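Local atomic coordinates of leucine aminopeptidase 2, chloroplastic (Streptomyces sp. BC16019, PDB entry 5LHJ), a protein that probably removes N-terminal amino acids from peptides as a manganese-binding aminopeptidase of the M17 family, and takes part in the maturation of bottromycin. Residues D327-L332 and T337-T342. Sequence-based numbering, arbitrary orientation.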
# COMPACT_ATOMS: atom_id res chain seq x y z
N ASP A 327 -7.99 5.87 24.74
CA ASP A 327 -7.87 5.75 26.20
C ASP A 327 -6.95 6.82 26.76
O ASP A 327 -6.09 7.33 26.05
CB ASP A 327 -7.37 4.37 26.62
CG ASP A 327 -8.45 3.30 26.52
OD1 ASP A 327 -9.63 3.63 26.22
OD2 ASP A 327 -8.11 2.12 26.76
N VAL A 328 -7.18 7.15 28.02
CA VAL A 328 -6.36 8.13 28.70
C VAL A 328 -5.74 7.46 29.91
O VAL A 328 -6.44 6.82 30.71
CB VAL A 328 -7.17 9.40 29.06
CG1 VAL A 328 -6.38 10.32 29.99
CG2 VAL A 328 -7.57 10.15 27.80
N VAL A 329 -4.42 7.61 30.04
CA VAL A 329 -3.66 7.13 31.18
C VAL A 329 -3.40 8.30 32.13
O VAL A 329 -2.88 9.34 31.72
CB VAL A 329 -2.32 6.50 30.73
CG1 VAL A 329 -1.45 6.15 31.94
CG2 VAL A 329 -2.59 5.27 29.87
N ARG A 330 -3.77 8.12 33.40
CA ARG A 330 -3.42 9.07 34.46
C ARG A 330 -2.17 8.56 35.17
O ARG A 330 -2.20 7.52 35.84
CB ARG A 330 -4.59 9.21 35.45
CG ARG A 330 -4.31 10.02 36.72
CD ARG A 330 -4.79 11.45 36.69
NE ARG A 330 -6.14 11.64 36.16
CZ ARG A 330 -6.71 12.84 35.96
NH1 ARG A 330 -6.06 13.96 36.27
NH2 ARG A 330 -7.92 12.91 35.42
N HIS A 331 -1.08 9.31 35.03
CA HIS A 331 0.23 8.88 35.49
C HIS A 331 0.45 9.13 36.98
O HIS A 331 -0.37 9.78 37.65
CB HIS A 331 1.33 9.58 34.68
CG HIS A 331 1.36 9.17 33.24
ND1 HIS A 331 1.86 7.96 32.81
CD2 HIS A 331 0.95 9.82 32.12
CE1 HIS A 331 1.76 7.88 31.50
NE2 HIS A 331 1.21 8.99 31.06
N LEU A 332 1.57 8.61 37.48
CA LEU A 332 1.99 8.75 38.89
C LEU A 332 2.14 10.21 39.36
O LEU A 332 1.96 10.49 40.56
CB LEU A 332 3.31 7.99 39.10
CG LEU A 332 3.93 7.90 40.50
CD1 LEU A 332 2.97 7.24 41.46
CD2 LEU A 332 5.22 7.10 40.43
N THR A 337 -2.08 11.18 29.67
CA THR A 337 -1.68 10.91 28.29
C THR A 337 -2.81 10.23 27.54
O THR A 337 -3.38 9.25 28.02
CB THR A 337 -0.45 9.99 28.24
OG1 THR A 337 0.66 10.62 28.89
CG2 THR A 337 -0.05 9.62 26.82
N GLU A 338 -3.09 10.75 26.35
CA GLU A 338 -4.04 10.16 25.42
C GLU A 338 -3.31 9.18 24.50
O GLU A 338 -2.31 9.55 23.88
CB GLU A 338 -4.70 11.24 24.58
CG GLU A 338 -5.77 10.71 23.64
CD GLU A 338 -6.32 11.74 22.68
OE1 GLU A 338 -5.71 12.82 22.47
OE2 GLU A 338 -7.39 11.45 22.09
N ILE A 339 -3.82 7.95 24.42
CA ILE A 339 -3.27 6.92 23.56
C ILE A 339 -3.81 7.10 22.15
O ILE A 339 -4.94 6.71 21.84
CB ILE A 339 -3.57 5.48 24.07
CG1 ILE A 339 -3.12 5.31 25.53
CG2 ILE A 339 -2.91 4.43 23.16
CD1 ILE A 339 -1.65 5.58 25.80
N THR A 340 -3.02 7.73 21.29
CA THR A 340 -3.42 7.92 19.90
C THR A 340 -2.89 6.83 18.96
O THR A 340 -3.35 6.72 17.82
CB THR A 340 -3.01 9.30 19.40
OG1 THR A 340 -1.60 9.47 19.60
CG2 THR A 340 -3.76 10.40 20.19
N HIS A 341 -1.92 6.03 19.41
CA HIS A 341 -1.41 4.90 18.64
C HIS A 341 -0.83 3.90 19.64
O HIS A 341 0.06 4.26 20.40
CB HIS A 341 -0.34 5.37 17.62
CG HIS A 341 -0.08 4.41 16.50
ND1 HIS A 341 0.37 3.13 16.71
CD2 HIS A 341 -0.21 4.54 15.15
CE1 HIS A 341 0.50 2.50 15.55
NE2 HIS A 341 0.14 3.33 14.59
N THR A 342 -1.34 2.66 19.63
CA THR A 342 -0.90 1.65 20.61
C THR A 342 0.52 1.11 20.38
O THR A 342 1.08 0.46 21.26
CB THR A 342 -1.88 0.46 20.70
OG1 THR A 342 -1.87 -0.28 19.47
CG2 THR A 342 -3.29 0.93 21.04
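Val329 and Thr337 form the hydrogen-bonded pair of a short antiparallel beta hairpin, with Val329 N donating to Thr337 O at 2.8 Å and Thr337 N returning a bond of 2.9 Å to Val329 O. Val328 and Glu338 make the adjoining non-hydrogen-bonded pair, where Val328 CA-H also leans on Thr337 O (3.3 Å from CA to O). The ladder runs one rung beyond the strands: Ile339 N reaches Asp327 O at 2.9 Å with an almost straight bond, 178° at the hydrogen. On its far side, strand 336-338 pairs in parallel with strand 431-432, making it the middle of a small three-stranded sheet.

Val329, Thr337 and Ile339 lie on the buried side, where Ile339 and His331 pack on helix 345-358. Here His331 NE2 meets Thr337 OG1 at 2.8 Å, the hydroxyl lying at the ring edge and in its plane. Thr337 turns OG1 to that edge by setting it beside its own backbone N (chi1 -61°), while ND1 of the same ring binds Asp352 OD2 on the helix. Val329 CG1 sits 3.7 Å above one face of the imidazole, displaced toward the rim; its other methyl, CG2, touches Ile339 CD1 at 4.2 Å. On the opposite side, Val328 CG2 flanks Glu338 CB, and the extended Glu338 chain carries OE1 to Ser426 OG. Asp327 and Val328 also pack against the second subunit.

The chain that leaves the hairpin at Ile339 leads directly to Asp343 and Glu345, both manganese ligands. Held through both ring nitrogens, His331 has its rotation fixed and ties hairpin to helix; the Asp352 carboxylate would probably favour a proton on ND1.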